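Local coordinates for chaperone SycD (Chlamydia pneumoniae, PDB 4NRH), which binds the gatekeeper CopN and probably serves as a type III secretion chaperone for translocator proteins, at residues V82-V87 with A102-S107; K51-S56 with V87-F92. One frame throughout, in Å; residues are numbered along the deposited sequence.

Interaction 1: V82-V87 with A102-S107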
ATOM      1  N   VAL D  82      -5.880  16.980   3.556  1.00 38.52           N
ATOM      2  CA  VAL D  82      -4.941  17.133   4.662  1.00 42.23           C
ATOM      3  C   VAL D  82      -5.514  16.672   6.002  1.00 42.95           C
ATOM      4  O   VAL D  82      -4.865  15.928   6.739  1.00 39.79           O
ATOM      5  CB  VAL D  82      -4.487  18.603   4.797  1.00 48.31           C
ATOM      6  CG1 VAL D  82      -3.666  18.798   6.063  1.00 38.72           C
ATOM      7  CG2 VAL D  82      -3.696  19.027   3.567  1.00 48.62           C
ATOM      8  N   PHE D  83      -6.732  17.109   6.311  1.00 39.58           N
ATOM      9  CA  PHE D  83      -7.350  16.792   7.596  1.00 40.11           C
ATOM     10  C   PHE D  83      -7.636  15.300   7.758  1.00 36.56           C
ATOM     11  O   PHE D  83      -7.550  14.770   8.864  1.00 41.18           O
ATOM     12  CB  PHE D  83      -8.635  17.604   7.789  1.00 39.67           C
ATOM     13  CG  PHE D  83      -8.401  19.082   7.913  1.00 40.99           C
ATOM     14  CD1 PHE D  83      -7.376  19.565   8.711  1.00 41.19           C
ATOM     15  CD2 PHE D  83      -9.207  19.988   7.244  1.00 42.05           C
ATOM     16  CE1 PHE D  83      -7.151  20.923   8.830  1.00 39.07           C
ATOM     17  CE2 PHE D  83      -8.986  21.349   7.359  1.00 41.19           C
ATOM     18  CZ  PHE D  83      -7.957  21.816   8.152  1.00 42.97           C
ATOM     19  N   ARG D  84      -7.980  14.628   6.664  1.00 33.57           N
ATOM     20  CA  ARG D  84      -8.174  13.181   6.701  1.00 33.49           C
ATOM     21  C   ARG D  84      -6.885  12.458   7.089  1.00 41.75           C
ATOM     22  O   ARG D  84      -6.916  11.495   7.855  1.00 44.60           O
ATOM     23  CB  ARG D  84      -8.685  12.658   5.355  1.00 41.14           C
ATOM     24  CG  ARG D  84     -10.123  13.043   5.045  1.00 46.67           C
ATOM     25  CD  ARG D  84     -10.750  12.063   4.065  1.00 41.63           C
ATOM     26  NE  ARG D  84     -12.174  12.317   3.871  1.00 42.54           N
ATOM     27  CZ  ARG D  84     -12.715  12.706   2.722  1.00 47.63           C
ATOM     28  NH1 ARG D  84     -11.953  12.878   1.651  1.00 47.64           N
ATOM     29  NH2 ARG D  84     -14.023  12.916   2.640  1.00 52.02           N
ATOM     30  N   TRP D  85      -5.758  12.921   6.553  1.00 35.24           N
ATOM     31  CA  TRP D  85      -4.455  12.370   6.917  1.00 32.24           C
ATOM     32  C   TRP D  85      -4.160  12.583   8.399  1.00 28.53           C
ATOM     33  O   TRP D  85      -3.663  11.685   9.079  1.00 43.90           O
ATOM     34  CB  TRP D  85      -3.344  12.994   6.067  1.00 32.74           C
ATOM     35  CG  TRP D  85      -3.138  12.315   4.746  1.00 35.07           C
ATOM     36  CD1 TRP D  85      -3.412  12.825   3.510  1.00 34.48           C
ATOM     37  CD2 TRP D  85      -2.611  11.000   4.530  1.00 36.16           C
ATOM     38  NE1 TRP D  85      -3.088  11.909   2.537  1.00 43.45           N
ATOM     39  CE2 TRP D  85      -2.594  10.779   3.139  1.00 37.40           C
ATOM     40  CE3 TRP D  85      -2.152   9.988   5.379  1.00 36.61           C
ATOM     41  CZ2 TRP D  85      -2.139   9.590   2.577  1.00 35.53           C
ATOM     42  CZ3 TRP D  85      -1.698   8.806   4.819  1.00 35.44           C
ATOM     43  CH2 TRP D  85      -1.695   8.618   3.431  1.00 41.73           C
ATOM     44  N   LEU D  86      -4.463  13.782   8.887  1.00 29.26           N
ATOM     45  CA  LEU D  86      -4.265  14.118  10.293  1.00 34.35           C
ATOM     46  C   LEU D  86      -5.111  13.226  11.192  1.00 33.22           C
ATOM     47  O   LEU D  86      -4.648  12.745  12.226  1.00 34.81           O
ATOM     48  CB  LEU D  86      -4.603  15.586  10.544  1.00 35.62           C
ATOM     49  CG  LEU D  86      -3.560  16.604  10.088  1.00 44.46           C
ATOM     50  CD1 LEU D  86      -4.108  18.008  10.234  1.00 33.04           C
ATOM     51  CD2 LEU D  86      -2.274  16.439  10.883  1.00 52.00           C
ATOM     52  N   VAL D  87      -6.358  13.017  10.785  1.00 27.74           N
ATOM     53  CA  VAL D  87      -7.276  12.161  11.522  1.00 39.74           C
ATOM     54  C   VAL D  87      -6.796  10.711  11.478  1.00 33.12           C
ATOM     55  O   VAL D  87      -6.930   9.968  12.452  1.00 33.91           O
ATOM     56  CB  VAL D  87      -8.711  12.275  10.949  1.00 41.38           C
ATOM     57  CG1 VAL D  87      -9.517  11.022  11.229  1.00 47.55           C
ATOM     58  CG2 VAL D  87      -9.408  13.509  11.506  1.00 39.76           C
ATOM     59  N   ALA D 102     -15.856  21.179   8.952  1.00 40.61           N
ATOM     60  CA  ALA D 102     -16.076  22.504   8.383  1.00 46.92           C
ATOM     61  C   ALA D 102     -15.759  22.533   6.891  1.00 53.07           C
ATOM     62  O   ALA D 102     -16.475  23.159   6.109  1.00 47.22           O
ATOM     63  CB  ALA D 102     -15.242  23.540   9.122  1.00 38.06           C
ATOM     64  N   SER D 103     -14.684  21.853   6.505  1.00 58.53           N
ATOM     65  CA  SER D 103     -14.273  21.793   5.107  1.00 50.50           C
ATOM     66  C   SER D 103     -15.290  21.037   4.260  1.00 49.29           C
ATOM     67  O   SER D 103     -15.630  21.462   3.155  1.00 53.50           O
ATOM     68  CB  SER D 103     -12.896  21.140   4.986  1.00 51.87           C
ATOM     69  OG  SER D 103     -11.893  21.952   5.574  1.00 59.61           O
ATOM     70  N   LEU D 104     -15.772  19.915   4.785  1.00 47.31           N
ATOM     71  CA  LEU D 104     -16.823  19.146   4.127  1.00 47.45           C
ATOM     72  C   LEU D 104     -18.118  19.951   4.061  1.00 53.64           C
ATOM     73  O   LEU D 104     -18.852  19.886   3.075  1.00 53.74           O
ATOM     74  CB  LEU D 104     -17.059  17.820   4.854  1.00 41.44           C
ATOM     75  CG  LEU D 104     -15.916  16.804   4.818  1.00 44.13           C
ATOM     76  CD1 LEU D 104     -16.113  15.734   5.882  1.00 40.91           C
ATOM     77  CD2 LEU D 104     -15.795  16.176   3.436  1.00 52.11           C
ATOM     78  N   HIS D 105     -18.391  20.700   5.125  1.00 49.25           N
ATOM     79  CA  HIS D 105     -19.560  21.573   5.194  1.00 48.74           C
ATOM     80  C   HIS D 105     -19.527  22.599   4.062  1.00 52.71           C
ATOM     81  O   HIS D 105     -20.507  22.765   3.334  1.00 53.62           O
ATOM     82  CB  HIS D 105     -19.617  22.271   6.559  1.00 52.66           C
ATOM     83  CG  HIS D 105     -20.877  23.045   6.804  1.00 58.47           C
ATOM     84  ND1 HIS D 105     -21.309  23.371   8.072  1.00 54.69           N
ATOM     85  CD2 HIS D 105     -21.799  23.556   5.952  1.00 60.44           C
ATOM     86  CE1 HIS D 105     -22.439  24.049   7.991  1.00 57.56           C
ATOM     87  NE2 HIS D 105     -22.758  24.176   6.716  1.00 61.92           N
ATOM     88  N   MET D 106     -18.394  23.281   3.918  1.00 55.17           N
ATOM     89  CA  MET D 106     -18.225  24.279   2.868  1.00 61.41           C
ATOM     90  C   MET D 106     -18.253  23.643   1.480  1.00 59.34           C
ATOM     91  O   MET D 106     -18.559  24.307   0.490  1.00 53.94           O
ATOM     92  CB  MET D 106     -16.916  25.045   3.065  1.00 61.49           C
ATOM     93  CG  MET D 106     -16.850  25.855   4.351  1.00 54.51           C
ATOM     94  SD  MET D 106     -18.174  27.070   4.485  1.00 66.40           S
ATOM     95  CE  MET D 106     -17.902  28.041   3.004  1.00 54.85           C
ATOM     96  N   SER D 107     -17.930  22.355   1.415  1.00 58.87           N
ATOM     97  CA  SER D 107     -17.941  21.617   0.156  1.00 60.60           C
ATOM     98  C   SER D 107     -19.316  21.023  -0.130  1.00 59.69           C
ATOM     99  O   SER D 107     -19.507  20.345  -1.140  1.00 69.46           O
ATOM    100  CB  SER D 107     -16.889  20.507   0.178  1.00 71.52           C
ATOM    101  OG  SER D 107     -15.580  21.043   0.257  1.00 77.14           O
TER
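Ser-103 meets Phe-83 where helix 76-89 and helix 94-106 come nearest within these segments, with Ser-103 CA 8.9 Å from Phe-83 CA. The CB of each residue points toward the opposite helix. The serine hydroxyl arrives at the rim of the phenyl ring, close to its plane, with OG 3.5 Å from Phe-83 CE2 and 3.7 Å from Phe-83 CD2. It is therefore the ring's C-H edge that faces the oxygen. With chi1 at -67°, OG lies beside its own backbone N, where it also hydrogen-bonds Ser-99 O one turn back and the hydroxyl of Ser-79, so this buried polar atom is satisfied. Leu-104 follows, and its CD2 methyl is what meets Arg-84. The arginine starts off to the side, but its chain runs extended from CG to NE and brings the guanidinium in, with NH2 3.8 Å from Leu-104 CD2. The two side chains cross at about a right angle, and the meeting is one of packing. At the end of the helix Ser-107 turns back on its own segment: its OG donates to Ser-103 O over 2.9 Å, tilted 31° from the carbonyl plane. A weak bond from Ser-107 N reaches the same oxygen. Phe-83 also packs on Ser-99 and Leu-100, extending the seam along helix 94-106. The contact is narrow, 113 Å² made by a ring edge, a hydroxyl, a guanidinium end and a leucine methyl, and is consistent with the packing of successive antiparallel helices in the tetratricopeptide repeat fold of the LcrH/SycD chaperones.

Interaction 2: K51-S56 with V87-F92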
ATOM      1  N   LYS D  51       1.854   7.622  16.821  1.00 42.83           N
ATOM      2  CA  LYS D  51       2.732   6.928  17.753  1.00 45.93           C
ATOM      3  C   LYS D  51       3.596   5.898  17.033  1.00 38.50           C
ATOM      4  O   LYS D  51       4.818   5.877  17.192  1.00 38.23           O
ATOM      5  CB  LYS D  51       1.906   6.250  18.847  1.00 44.39           C
ATOM      6  CG  LYS D  51       2.689   5.301  19.735  1.00 50.87           C
ATOM      7  CD  LYS D  51       3.637   6.055  20.648  1.00 56.79           C
ATOM      8  CE  LYS D  51       4.169   5.151  21.748  1.00 58.38           C
ATOM      9  NZ  LYS D  51       5.030   5.893  22.710  1.00 63.45           N
ATOM     10  N   ILE D  52       2.944   5.044  16.249  1.00 32.70           N
ATOM     11  CA  ILE D  52       3.618   3.986  15.500  1.00 35.54           C
ATOM     12  C   ILE D  52       4.690   4.521  14.550  1.00 42.65           C
ATOM     13  O   ILE D  52       5.786   3.964  14.464  1.00 46.56           O
ATOM     14  CB  ILE D  52       2.597   3.152  14.695  1.00 37.93           C
ATOM     15  CG1 ILE D  52       1.643   2.424  15.646  1.00 38.58           C
ATOM     16  CG2 ILE D  52       3.303   2.160  13.782  1.00 29.19           C
ATOM     17  CD1 ILE D  52       0.405   1.877  14.971  1.00 34.34           C
ATOM     18  N   PHE D  53       4.382   5.609  13.850  1.00 42.82           N
ATOM     19  CA  PHE D  53       5.306   6.165  12.864  1.00 38.82           C
ATOM     20  C   PHE D  53       6.252   7.186  13.487  1.00 42.62           C
ATOM     21  O   PHE D  53       7.018   7.844  12.780  1.00 41.61           O
ATOM     22  CB  PHE D  53       4.536   6.806  11.707  1.00 35.57           C
ATOM     23  CG  PHE D  53       3.787   5.820  10.855  1.00 36.11           C
ATOM     24  CD1 PHE D  53       4.382   4.633  10.463  1.00 37.75           C
ATOM     25  CD2 PHE D  53       2.488   6.080  10.450  1.00 33.89           C
ATOM     26  CE1 PHE D  53       3.696   3.723   9.680  1.00 35.93           C
ATOM     27  CE2 PHE D  53       1.796   5.173   9.667  1.00 42.64           C
ATOM     28  CZ  PHE D  53       2.402   3.994   9.281  1.00 42.42           C
ATOM     29  N   LYS D  54       6.185   7.312  14.811  1.00 47.07           N
ATOM     30  CA  LYS D  54       7.057   8.206  15.573  1.00 53.16           C
ATOM     31  C   LYS D  54       6.976   9.651  15.087  1.00 48.27           C
ATOM     32  O   LYS D  54       7.997  10.321  14.931  1.00 47.63           O
ATOM     33  CB  LYS D  54       8.507   7.715  15.524  1.00 55.15           C
ATOM     34  CG  LYS D  54       8.690   6.284  16.002  1.00 61.51           C
ATOM     35  CD  LYS D  54       8.269   6.133  17.456  1.00 73.52           C
ATOM     36  CE  LYS D  54       9.151   6.956  18.379  1.00 80.77           C
ATOM     37  NZ  LYS D  54       8.729   6.832  19.801  1.00 77.88           N
ATOM     38  N   ILE D  55       5.757  10.122  14.851  1.00 48.52           N
ATOM     39  CA  ILE D  55       5.537  11.493  14.413  1.00 37.25           C
ATOM     40  C   ILE D  55       5.322  12.403  15.618  1.00 40.04           C
ATOM     41  O   ILE D  55       4.474  12.130  16.466  1.00 42.63           O
ATOM     42  CB  ILE D  55       4.324  11.598  13.468  1.00 43.42           C
ATOM     43  CG1 ILE D  55       4.501  10.671  12.265  1.00 40.41           C
ATOM     44  CG2 ILE D  55       4.121  13.035  13.013  1.00 50.95           C
ATOM     45  CD1 ILE D  55       3.287  10.607  11.362  1.00 38.77           C
ATOM     46  N   SER D  56       6.099  13.478  15.702  1.00 38.12           N
ATOM     47  CA  SER D  56       5.970  14.409  16.816  1.00 44.17           C
ATOM     48  C   SER D  56       4.698  15.235  16.669  1.00 42.22           C
ATOM     49  O   SER D  56       4.203  15.430  15.558  1.00 44.39           O
ATOM     50  CB  SER D  56       7.189  15.326  16.902  1.00 45.31           C
ATOM     51  OG  SER D  56       7.228  16.226  15.807  1.00 52.45           O
ATOM     52  N   VAL D  87      -6.358  13.017  10.785  1.00 27.74           N
ATOM     53  CA  VAL D  87      -7.276  12.161  11.522  1.00 39.74           C
ATOM     54  C   VAL D  87      -6.796  10.711  11.478  1.00 33.12           C
ATOM     55  O   VAL D  87      -6.930   9.968  12.452  1.00 33.91           O
ATOM     56  CB  VAL D  87      -8.711  12.275  10.949  1.00 41.38           C
ATOM     57  CG1 VAL D  87      -9.517  11.022  11.229  1.00 47.55           C
ATOM     58  CG2 VAL D  87      -9.408  13.509  11.506  1.00 39.76           C
ATOM     59  N   PHE D  88      -6.200  10.327  10.353  1.00 33.06           N
ATOM     60  CA  PHE D  88      -5.615   8.999  10.203  1.00 30.41           C
ATOM     61  C   PHE D  88      -4.474   8.782  11.193  1.00 31.58           C
ATOM     62  O   PHE D  88      -4.348   7.711  11.785  1.00 35.42           O
ATOM     63  CB  PHE D  88      -5.123   8.793   8.765  1.00 31.26           C
ATOM     64  CG  PHE D  88      -4.242   7.585   8.587  1.00 35.78           C
ATOM     65  CD1 PHE D  88      -4.797   6.333   8.381  1.00 34.52           C
ATOM     66  CD2 PHE D  88      -2.861   7.706   8.603  1.00 34.90           C
ATOM     67  CE1 PHE D  88      -3.992   5.221   8.212  1.00 41.36           C
ATOM     68  CE2 PHE D  88      -2.051   6.599   8.434  1.00 42.08           C
ATOM     69  CZ  PHE D  88      -2.617   5.355   8.237  1.00 41.58           C
ATOM     70  N   PHE D  89      -3.645   9.806  11.365  1.00 33.96           N
ATOM     71  CA  PHE D  89      -2.496   9.726  12.260  1.00 38.74           C
ATOM     72  C   PHE D  89      -2.898   9.807  13.731  1.00 37.30           C
ATOM     73  O   PHE D  89      -2.386   9.057  14.562  1.00 34.81           O
ATOM     74  CB  PHE D  89      -1.490  10.828  11.926  1.00 38.56           C
ATOM     75  CG  PHE D  89      -0.705  10.564  10.674  1.00 44.20           C
ATOM     76  CD1 PHE D  89      -0.127   9.324  10.454  1.00 44.61           C
ATOM     77  CD2 PHE D  89      -0.549  11.550   9.714  1.00 44.58           C
ATOM     78  CE1 PHE D  89       0.594   9.073   9.303  1.00 48.19           C
ATOM     79  CE2 PHE D  89       0.170  11.304   8.559  1.00 43.24           C
ATOM     80  CZ  PHE D  89       0.742  10.064   8.354  1.00 45.77           C
ATOM     81  N   ASN D  90      -3.810  10.719  14.052  1.00 32.91           N
ATOM     82  CA  ASN D  90      -4.289  10.864  15.421  1.00 37.34           C
ATOM     83  C   ASN D  90      -5.749  11.305  15.438  1.00 36.53           C
ATOM     84  O   ASN D  90      -6.040  12.501  15.405  1.00 33.41           O
ATOM     85  CB  ASN D  90      -3.419  11.865  16.192  1.00 34.96           C
ATOM     86  CG  ASN D  90      -3.675  11.840  17.693  1.00 40.84           C
ATOM     87  OD1 ASN D  90      -4.722  11.386  18.156  1.00 39.22           O
ATOM     88  ND2 ASN D  90      -2.712  12.340  18.461  1.00 33.36           N
ATOM     89  N   PRO D  91      -6.673  10.334  15.495  1.00 40.69           N
ATOM     90  CA  PRO D  91      -8.116  10.592  15.446  1.00 34.79           C
ATOM     91  C   PRO D  91      -8.696  11.082  16.771  1.00 40.10           C
ATOM     92  O   PRO D  91      -9.912  11.248  16.873  1.00 37.65           O
ATOM     93  CB  PRO D  91      -8.697   9.225  15.087  1.00 29.89           C
ATOM     94  CG  PRO D  91      -7.736   8.257  15.680  1.00 35.47           C
ATOM     95  CD  PRO D  91      -6.373   8.892  15.561  1.00 29.69           C
ATOM     96  N   PHE D  92      -7.846  11.311  17.767  1.00 37.71           N
ATOM     97  CA  PHE D  92      -8.317  11.758  19.075  1.00 31.24           C
ATOM     98  C   PHE D  92      -8.118  13.256  19.278  1.00 37.63           C
ATOM     99  O   PHE D  92      -8.403  13.786  20.350  1.00 36.28           O
ATOM    100  CB  PHE D  92      -7.620  10.974  20.189  1.00 32.46           C
ATOM    101  CG  PHE D  92      -7.860   9.493  20.124  1.00 34.92           C
ATOM    102  CD1 PHE D  92      -9.048   8.952  20.587  1.00 38.17           C
ATOM    103  CD2 PHE D  92      -6.902   8.643  19.597  1.00 39.83           C
ATOM    104  CE1 PHE D  92      -9.277   7.592  20.527  1.00 43.23           C
ATOM    105  CE2 PHE D  92      -7.125   7.280  19.535  1.00 35.47           C
ATOM    106  CZ  PHE D  92      -8.314   6.755  20.001  1.00 39.29           C
TER
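Next to Phe-89, which carries this contact, Asn-90 OD1 accepts the backbone N of Phe-92 at 3.1 Å, an Asx turn with an N-H...O angle of 154°. The amide's other end, ND2, bonds to Gln-50 OE1, tying the turn after helix 76-89 to the short helix 49-52. Between the segments themselves the chemistry is apolar. Ile-55 CG1 lies anti to the carbonyl carbon (chi1 -57°) and the chain runs on extended, which carries CD1 over the middle of the Phe-89 ring, 3.8 Å from the centroid and 14° off the normal, a CH-pi contact. On the opposite face lies Phe-88 CD2, displaced toward the rim, so the ring is sandwiched between a methyl and its neighbour's edge. Phe-53 comes to the rim of the same ring, with its CD2 3.7 Å from Phe-89 CE1, the two side chains crossing at roughly a right angle. Its CE2 also approaches Phe-88 CE2, at 4.3 Å. A Schellman motif ends helix 49-52 between Phe-53 and Ile-55: Lys-54, with positive phi, is its C-prime residue, its N bonded to Lys-51 O at 3.1 Å, and Ile-55 N reaches Gln-50 O. Leu-14 and Ile-17 of helix 9-19 and Leu-60 of helix 57-72 also pack against the cluster, while Phe-88 packs on Ser-278 of the CopN chain; the cluster thus joins the end of helix 76-89 to the N-terminal helices.

Helix 76-89 supplies one side of both contacts, and Val-87 belongs to both segments taken from it. Interaction 1 uses its middle and lies about 6 Å from the centre of the chain; interaction 2 uses its C-terminal end, its centre about 15 Å from that point, nearer the periphery and with CopN within reach. Both are largely buried, yet they differ in character. Between helices 76-89 and 94-106 the packing mixes hydroxyl, guanidinium and aliphatic groups, whereas 51-56 and 87-92 are joined by an aromatic and aliphatic cluster framed by helix-ending turns. The first is consistent with the packing of successive helices in a TPR-like stack; the second links helix 76-89 to N-terminal parts.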